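Local coordinates for protein methyltransferase (Streptococcus pyogenes, PDB 2ESR) that is probably an S-adenosylmethionine-dependent methyltransferase of the class I, Rossmann-like type, whose family includes enzymes that modify ribosomal RNA, at residues Arg19-Gly27 and Lys155-Val166; Phe30-Gly41 and Arg52-Glu61. All coordinates share one frame; numbering follows the deposited sequence.

Contact 1: Arg19-Gly27 and Lys155-Val166; sequences RGAIFNMIG and KEKIYGISKVTV
Lys155 NZ donates a hydrogen bond to the backbone carbonyl of Met25, with NZ and Met25 O 3.0 Å apart. The ammonium nitrogen lies in the carbonyl plane, on a lone pair, and so takes hold of an oxygen in the last turn of helix 19-26. The lysine chain is extended beyond CG, and its root also takes part: Lys155 CB lies 3.9 Å from CE of Met25, a selenomethionine. The two side chains run alongside, pointing opposite ways. A bend at chi3 (65°) curls the Met25 methyl back over the strands, where CE meets Val164 CG1 at 3.9 Å and SE comes 3.5 Å from Tyr159 OH. SE sits obliquely beside the Tyr159 ring, 5.4 Å from its centroid, in a Met-aromatic contact. This is helix-on-sheet packing: helix 19-26 lies along the antiparallel hairpin of strands 151-159 and 162-169, its axis 10.2 Å from that of strand 162-166 and only 21° from parallel to it. Gly160 and Ile161 form the two-residue turn, and Ser162 OG joins Ser162 N in donating to Tyr159 O, tying the turn to the base of the tyrosine. With chi1 at 35°, CG of Tyr159 falls between its backbone N and carbonyl carbon, and the ring reaches the helix obliquely, CE1 lying 3.5 Å from Ala21 CB. The Ile22 side chain crosses that of Val164 at about a right angle, its CG1 3.8 Å from Val164 CG2. One turn on, Ile26 CG2 meets Val166 CG2, while Val135 of neighbouring strand 132-139 touches both Ile26 and Val164.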
# COMPACT_ATOMS: atom_id res chain seq x y z
N ARG A 19 -5.04 12.36 -20.32
CA ARG A 19 -3.85 11.89 -19.62
C ARG A 19 -2.56 12.20 -20.38
O ARG A 19 -1.54 12.51 -19.78
CB ARG A 19 -3.94 10.39 -19.33
CG ARG A 19 -4.98 10.03 -18.27
CD ARG A 19 -4.85 8.59 -17.80
NE ARG A 19 -5.10 7.62 -18.87
CZ ARG A 19 -5.16 6.30 -18.69
NH1 ARG A 19 -4.98 5.78 -17.48
NH2 ARG A 19 -5.39 5.50 -19.72
N GLY A 20 -2.62 12.12 -21.71
CA GLY A 20 -1.44 12.41 -22.50
C GLY A 20 -0.93 13.81 -22.21
O GLY A 20 0.27 14.03 -22.05
N ALA A 21 -1.85 14.77 -22.15
CA ALA A 21 -1.51 16.16 -21.88
C ALA A 21 -0.92 16.31 -20.48
O ALA A 21 0.12 16.93 -20.30
CB ALA A 21 -2.75 17.03 -22.02
N ILE A 22 -1.61 15.74 -19.50
CA ILE A 22 -1.14 15.82 -18.12
C ILE A 22 0.27 15.26 -17.99
O ILE A 22 1.15 15.90 -17.43
CB ILE A 22 -2.08 15.03 -17.18
CG1 ILE A 22 -3.45 15.72 -17.13
CG2 ILE A 22 -1.45 14.91 -15.80
CD1 ILE A 22 -4.48 14.99 -16.27
N PHE A 23 0.49 14.06 -18.51
CA PHE A 23 1.80 13.46 -18.37
C PHE A 23 2.90 14.12 -19.18
O PHE A 23 4.08 13.93 -18.88
CB PHE A 23 1.71 11.96 -18.63
CG PHE A 23 1.13 11.21 -17.47
CD1 PHE A 23 1.91 10.95 -16.35
CD2 PHE A 23 -0.21 10.85 -17.46
CE1 PHE A 23 1.36 10.34 -15.22
CE2 PHE A 23 -0.77 10.24 -16.34
CZ PHE A 23 0.02 9.99 -15.21
N ASN A 24 2.53 14.91 -20.18
CA ASN A 24 3.54 15.62 -20.96
C ASN A 24 3.99 16.80 -20.12
O ASN A 24 5.06 17.37 -20.33
CB ASN A 24 2.96 16.12 -22.29
CG ASN A 24 2.85 15.02 -23.32
OD1 ASN A 24 3.70 14.13 -23.38
ND2 ASN A 24 1.81 15.07 -24.15
N MSE A 25 3.17 17.16 -19.14
CA MSE A 25 3.47 18.27 -18.25
C MSE A 25 4.44 17.85 -17.15
O MSE A 25 5.38 18.58 -16.82
CB MSE A 25 2.21 18.78 -17.56
CG MSE A 25 1.21 19.49 -18.44
SE MSE A 25 -0.32 19.99 -17.36
CE MSE A 25 0.54 21.25 -16.17
N ILE A 26 4.21 16.67 -16.59
CA ILE A 26 5.01 16.17 -15.49
C ILE A 26 5.95 15.01 -15.79
O ILE A 26 6.81 14.68 -14.98
CB ILE A 26 4.12 15.71 -14.33
CG1 ILE A 26 3.28 14.50 -14.78
CG2 ILE A 26 3.21 16.85 -13.89
CD1 ILE A 26 2.51 13.84 -13.66
N GLY A 27 5.77 14.38 -16.95
CA GLY A 27 6.63 13.26 -17.29
C GLY A 27 7.56 13.55 -18.46
O GLY A 27 8.45 14.39 -18.35
N LYS A 155 3.54 24.69 -12.46
CA LYS A 155 2.88 24.76 -13.75
C LYS A 155 1.38 24.74 -13.58
O LYS A 155 0.85 24.15 -12.64
CB LYS A 155 3.28 23.58 -14.64
CG LYS A 155 4.69 23.59 -15.17
CD LYS A 155 4.91 22.37 -16.06
CE LYS A 155 6.25 22.41 -16.76
NZ LYS A 155 6.44 21.22 -17.63
N GLU A 156 0.68 25.38 -14.51
CA GLU A 156 -0.76 25.41 -14.50
C GLU A 156 -1.18 25.54 -15.95
O GLU A 156 -0.73 26.43 -16.66
CB GLU A 156 -1.28 26.57 -13.66
CG GLU A 156 -0.73 27.93 -14.04
CD GLU A 156 -0.84 28.94 -12.91
OE1 GLU A 156 -1.92 29.03 -12.29
OE2 GLU A 156 0.17 29.63 -12.63
N LYS A 157 -2.02 24.62 -16.40
CA LYS A 157 -2.48 24.64 -17.78
C LYS A 157 -3.98 24.39 -17.85
O LYS A 157 -4.51 23.55 -17.13
CB LYS A 157 -1.75 23.59 -18.61
CG LYS A 157 -2.13 23.59 -20.09
CD LYS A 157 -1.20 22.70 -20.91
CE LYS A 157 -1.58 22.72 -22.38
NZ LYS A 157 -1.57 24.10 -22.96
N ILE A 158 -4.65 25.14 -18.71
CA ILE A 158 -6.08 25.01 -18.88
C ILE A 158 -6.36 24.47 -20.28
O ILE A 158 -5.88 25.02 -21.27
CB ILE A 158 -6.80 26.37 -18.75
CG1 ILE A 158 -6.60 26.92 -17.34
CG2 ILE A 158 -8.27 26.22 -19.08
CD1 ILE A 158 -7.25 28.28 -17.10
N TYR A 159 -7.10 23.37 -20.35
CA TYR A 159 -7.47 22.81 -21.64
C TYR A 159 -8.80 22.08 -21.54
O TYR A 159 -9.06 21.36 -20.57
CB TYR A 159 -6.38 21.89 -22.20
CG TYR A 159 -5.58 21.08 -21.20
CD1 TYR A 159 -4.21 20.92 -21.37
CD2 TYR A 159 -6.19 20.44 -20.12
CE1 TYR A 159 -3.46 20.15 -20.50
CE2 TYR A 159 -5.45 19.66 -19.24
CZ TYR A 159 -4.08 19.52 -19.44
OH TYR A 159 -3.31 18.75 -18.60
N GLY A 160 -9.63 22.28 -22.55
CA GLY A 160 -10.94 21.67 -22.55
C GLY A 160 -11.71 22.32 -21.42
O GLY A 160 -11.76 23.54 -21.33
N ILE A 161 -12.29 21.51 -20.54
CA ILE A 161 -13.05 22.05 -19.42
C ILE A 161 -12.35 21.72 -18.11
O ILE A 161 -13.00 21.49 -17.09
CB ILE A 161 -14.48 21.49 -19.39
CG1 ILE A 161 -14.44 19.96 -19.26
CG2 ILE A 161 -15.22 21.89 -20.66
CD1 ILE A 161 -15.80 19.34 -19.10
N SER A 162 -11.03 21.70 -18.14
CA SER A 162 -10.28 21.38 -16.93
C SER A 162 -9.00 22.18 -16.81
O SER A 162 -8.52 22.80 -17.77
CB SER A 162 -9.94 19.89 -16.90
OG SER A 162 -9.01 19.56 -17.91
N LYS A 163 -8.43 22.16 -15.62
CA LYS A 163 -7.19 22.86 -15.37
C LYS A 163 -6.34 21.96 -14.50
O LYS A 163 -6.83 21.35 -13.55
CB LYS A 163 -7.44 24.19 -14.65
CG LYS A 163 -6.16 24.96 -14.38
CD LYS A 163 -6.42 26.38 -13.90
CE LYS A 163 -6.99 26.41 -12.51
NZ LYS A 163 -7.12 27.83 -12.05
N VAL A 164 -5.06 21.87 -14.85
CA VAL A 164 -4.12 21.07 -14.08
C VAL A 164 -3.12 22.03 -13.46
O VAL A 164 -2.52 22.86 -14.14
CB VAL A 164 -3.35 20.06 -14.96
CG1 VAL A 164 -2.26 19.39 -14.14
CG2 VAL A 164 -4.31 19.01 -15.50
N THR A 165 -2.96 21.92 -12.15
CA THR A 165 -2.03 22.76 -11.41
C THR A 165 -1.06 21.83 -10.71
O THR A 165 -1.47 20.88 -10.04
CB THR A 165 -2.77 23.60 -10.35
OG1 THR A 165 -3.79 24.39 -10.98
CG2 THR A 165 -1.81 24.53 -9.62
N VAL A 166 0.23 22.09 -10.85
CA VAL A 166 1.22 21.25 -10.21
C VAL A 166 1.99 22.05 -9.18
O VAL A 166 2.54 23.10 -9.50
CB VAL A 166 2.24 20.71 -11.23
CG1 VAL A 166 3.22 19.76 -10.53
CG2 VAL A 166 1.51 20.01 -12.38

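Contact 2: Phe30-Gly41 and Arg52-Glu61; sequences FNGGRVLDLFAG and RGMSAAVLVE
The parallel strands 34-38 and 56-60 are the two strands of a Rossmann-like beta-alpha-beta unit, joined by helix 44-51. Val35 N donates to Ala56 O, Val58 N to Val35 O, Asp37 N to Val58 O and Val60 N to Asp37 O, each 2.9-3.0 Å long. Val35 and Ala57 share one sheet face with Asp37 and Leu59, and Leu59 packs on helix 64-75. Leu36 and Val58 take the other face, where helix 111-124 touches Leu36. Arg34 reaches from that face to Phe83 O of the second subunit.

Before the strands, Met54, a selenomethionine bent at chi2 (-59°) and chi3, brings its SE obliquely to the Phe30 ring, 4.3 Å from the centroid, a Met-aromatic contact. Its CG is tight against Val35 CG2 at 3.4 Å. Ser55 clasps Gly33 twice, OG accepting from Gly33 N at 2.9 Å and Ser55 N meeting a lone pair of Gly33 O. At the carboxyl end, where class I methyltransferases typically bind the cofactor, Gly41 begins a glycine-rich loop and Glu61 probably corresponds to the acidic residue that often holds the cofactor ribose in this fold. Glu61 OE2 accepts from Asn63 N, while OE1 takes Gly41 N at 2.6 Å on its anti side, 28° out of the carboxylate plane.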
# COMPACT_ATOMS: atom_id res chain seq x y z
N PHE A 30 8.97 8.24 -16.07
CA PHE A 30 9.50 8.37 -14.72
C PHE A 30 10.47 7.23 -14.48
O PHE A 30 10.34 6.17 -15.08
CB PHE A 30 8.38 8.29 -13.69
CG PHE A 30 7.23 9.22 -13.95
CD1 PHE A 30 7.32 10.57 -13.61
CD2 PHE A 30 6.06 8.74 -14.52
CE1 PHE A 30 6.24 11.42 -13.85
CE2 PHE A 30 4.98 9.59 -14.76
CZ PHE A 30 5.08 10.93 -14.42
N ASN A 31 11.45 7.44 -13.59
CA ASN A 31 12.40 6.38 -13.28
C ASN A 31 12.19 5.83 -11.87
O ASN A 31 13.12 5.77 -11.06
CB ASN A 31 13.84 6.88 -13.42
CG ASN A 31 14.24 7.06 -14.87
OD1 ASN A 31 13.94 8.08 -15.49
ND2 ASN A 31 14.91 6.06 -15.42
N GLY A 32 10.95 5.43 -11.58
CA GLY A 32 10.64 4.88 -10.27
C GLY A 32 10.13 5.90 -9.28
O GLY A 32 10.25 7.11 -9.50
N GLY A 33 9.56 5.42 -8.17
CA GLY A 33 9.04 6.31 -7.15
C GLY A 33 7.67 5.88 -6.67
O GLY A 33 7.07 4.98 -7.26
N ARG A 34 7.17 6.52 -5.61
CA ARG A 34 5.86 6.19 -5.05
C ARG A 34 4.80 7.24 -5.38
O ARG A 34 5.02 8.43 -5.20
CB ARG A 34 5.94 6.06 -3.53
CG ARG A 34 6.66 4.84 -2.99
CD ARG A 34 6.22 4.57 -1.55
NE ARG A 34 6.86 3.39 -0.96
CZ ARG A 34 8.13 3.33 -0.60
NH1 ARG A 34 8.92 4.38 -0.77
NH2 ARG A 34 8.62 2.22 -0.07
N VAL A 35 3.66 6.77 -5.85
CA VAL A 35 2.55 7.64 -6.20
C VAL A 35 1.45 7.54 -5.14
O VAL A 35 1.20 6.46 -4.60
CB VAL A 35 1.93 7.22 -7.57
CG1 VAL A 35 0.72 8.09 -7.89
CG2 VAL A 35 2.97 7.34 -8.67
N LEU A 36 0.83 8.67 -4.84
CA LEU A 36 -0.30 8.71 -3.92
C LEU A 36 -1.45 9.34 -4.70
O LEU A 36 -1.33 10.45 -5.20
CB LEU A 36 0.00 9.57 -2.68
CG LEU A 36 -1.20 9.80 -1.75
CD1 LEU A 36 -1.73 8.48 -1.22
CD2 LEU A 36 -0.79 10.69 -0.59
N ASP A 37 -2.55 8.61 -4.82
CA ASP A 37 -3.72 9.10 -5.55
C ASP A 37 -4.87 9.19 -4.55
O ASP A 37 -5.52 8.19 -4.26
CB ASP A 37 -4.07 8.14 -6.68
CG ASP A 37 -5.01 8.76 -7.71
OD1 ASP A 37 -5.71 9.74 -7.38
OD2 ASP A 37 -5.05 8.26 -8.86
N LEU A 38 -5.10 10.39 -4.04
CA LEU A 38 -6.17 10.62 -3.08
C LEU A 38 -7.42 10.98 -3.89
O LEU A 38 -7.32 11.63 -4.93
CB LEU A 38 -5.78 11.77 -2.14
CG LEU A 38 -4.56 11.49 -1.26
CD1 LEU A 38 -4.22 12.72 -0.43
CD2 LEU A 38 -4.83 10.29 -0.36
N PHE A 39 -8.58 10.56 -3.40
CA PHE A 39 -9.84 10.79 -4.10
C PHE A 39 -9.59 10.20 -5.49
O PHE A 39 -9.88 10.83 -6.51
CB PHE A 39 -10.14 12.30 -4.21
CG PHE A 39 -9.90 13.06 -2.93
CD1 PHE A 39 -8.68 13.71 -2.71
CD2 PHE A 39 -10.89 13.13 -1.95
CE1 PHE A 39 -8.45 14.41 -1.52
CE2 PHE A 39 -10.67 13.83 -0.76
CZ PHE A 39 -9.45 14.47 -0.55
N ALA A 40 -9.06 8.99 -5.50
CA ALA A 40 -8.67 8.28 -6.72
C ALA A 40 -9.67 8.09 -7.86
O ALA A 40 -9.26 7.98 -9.02
CB ALA A 40 -8.08 6.93 -6.35
N GLY A 41 -10.96 8.04 -7.55
CA GLY A 41 -11.95 7.86 -8.60
C GLY A 41 -11.79 6.51 -9.29
O GLY A 41 -11.95 5.47 -8.65
N ARG A 52 4.00 4.59 -16.89
CA ARG A 52 5.06 5.45 -17.41
C ARG A 52 6.37 5.41 -16.64
O ARG A 52 7.31 6.12 -16.98
CB ARG A 52 4.55 6.89 -17.51
CG ARG A 52 3.52 7.09 -18.62
CD ARG A 52 2.87 8.47 -18.57
NE ARG A 52 1.91 8.66 -19.65
CZ ARG A 52 2.18 9.26 -20.81
NH1 ARG A 52 3.39 9.75 -21.04
NH2 ARG A 52 1.23 9.38 -21.74
N GLY A 53 6.44 4.58 -15.60
CA GLY A 53 7.69 4.50 -14.86
C GLY A 53 7.66 4.56 -13.35
O GLY A 53 8.66 4.22 -12.71
N MSE A 54 6.56 5.01 -12.76
CA MSE A 54 6.50 5.06 -11.31
C MSE A 54 6.49 3.61 -10.83
O MSE A 54 5.96 2.73 -11.51
CB MSE A 54 5.26 5.81 -10.84
CG MSE A 54 5.31 7.31 -11.16
SE MSE A 54 6.84 8.20 -10.33
CE MSE A 54 6.28 8.06 -8.55
N SER A 55 7.07 3.37 -9.66
CA SER A 55 7.18 2.01 -9.13
C SER A 55 5.93 1.41 -8.51
O SER A 55 5.59 0.26 -8.78
CB SER A 55 8.31 1.98 -8.10
OG SER A 55 9.49 2.52 -8.64
N ALA A 56 5.26 2.19 -7.68
CA ALA A 56 4.06 1.70 -7.01
C ALA A 56 3.12 2.84 -6.74
O ALA A 56 3.49 4.00 -6.87
CB ALA A 56 4.45 1.03 -5.70
N ALA A 57 1.89 2.51 -6.36
CA ALA A 57 0.91 3.55 -6.09
C ALA A 57 -0.03 3.16 -4.97
O ALA A 57 -0.41 1.99 -4.84
CB ALA A 57 0.10 3.83 -7.34
N VAL A 58 -0.40 4.14 -4.16
CA VAL A 58 -1.36 3.92 -3.10
C VAL A 58 -2.54 4.74 -3.56
O VAL A 58 -2.39 5.93 -3.86
CB VAL A 58 -0.88 4.45 -1.73
CG1 VAL A 58 -2.04 4.39 -0.72
CG2 VAL A 58 0.28 3.61 -1.22
N LEU A 59 -3.70 4.12 -3.66
CA LEU A 59 -4.91 4.82 -4.08
C LEU A 59 -5.90 4.84 -2.93
O LEU A 59 -6.08 3.83 -2.25
CB LEU A 59 -5.55 4.13 -5.29
CG LEU A 59 -4.80 4.16 -6.63
CD1 LEU A 59 -3.58 3.26 -6.57
CD2 LEU A 59 -5.74 3.71 -7.73
N VAL A 60 -6.53 5.98 -2.70
CA VAL A 60 -7.52 6.09 -1.64
C VAL A 60 -8.82 6.56 -2.27
O VAL A 60 -8.86 7.60 -2.91
CB VAL A 60 -7.12 7.11 -0.55
CG1 VAL A 60 -8.15 7.09 0.58
CG2 VAL A 60 -5.73 6.80 -0.02
N GLU A 61 -9.87 5.77 -2.10
CA GLU A 61 -11.18 6.10 -2.66
C GLU A 61 -12.24 5.50 -1.76
O GLU A 61 -12.24 4.29 -1.53
CB GLU A 61 -11.29 5.55 -4.08
CG GLU A 61 -12.66 5.75 -4.73
CD GLU A 61 -13.08 7.21 -4.75
OE1 GLU A 61 -12.34 8.04 -5.33
OE2 GLU A 61 -14.15 7.53 -4.19

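Both contacts reach the same mixed sheet, their centres about 17 Å apart. Contact 2 pairs neighbouring parallel strands, 34-38 and 56-60; contact 1 lays helix 19-26 on the antiparallel hairpin 151-159/162-169, with strands 101-106 and 132-139 lying between the two pairs. Along the chain the order is 19-27, 30-41, 52-61, 155-166, so contact 1 joins an early helix to a late hairpin and contact 2 falls wholly between its halves. Helix 19-26 is followed, after a loop, by strand 34-38. Where the contacts meet, Phe23 CD1 is 3.7 Å from Phe30 CZ, and Phe23 also packs on Arg52, connecting the hairpin-packed helix with the probable cofactor-binding unit.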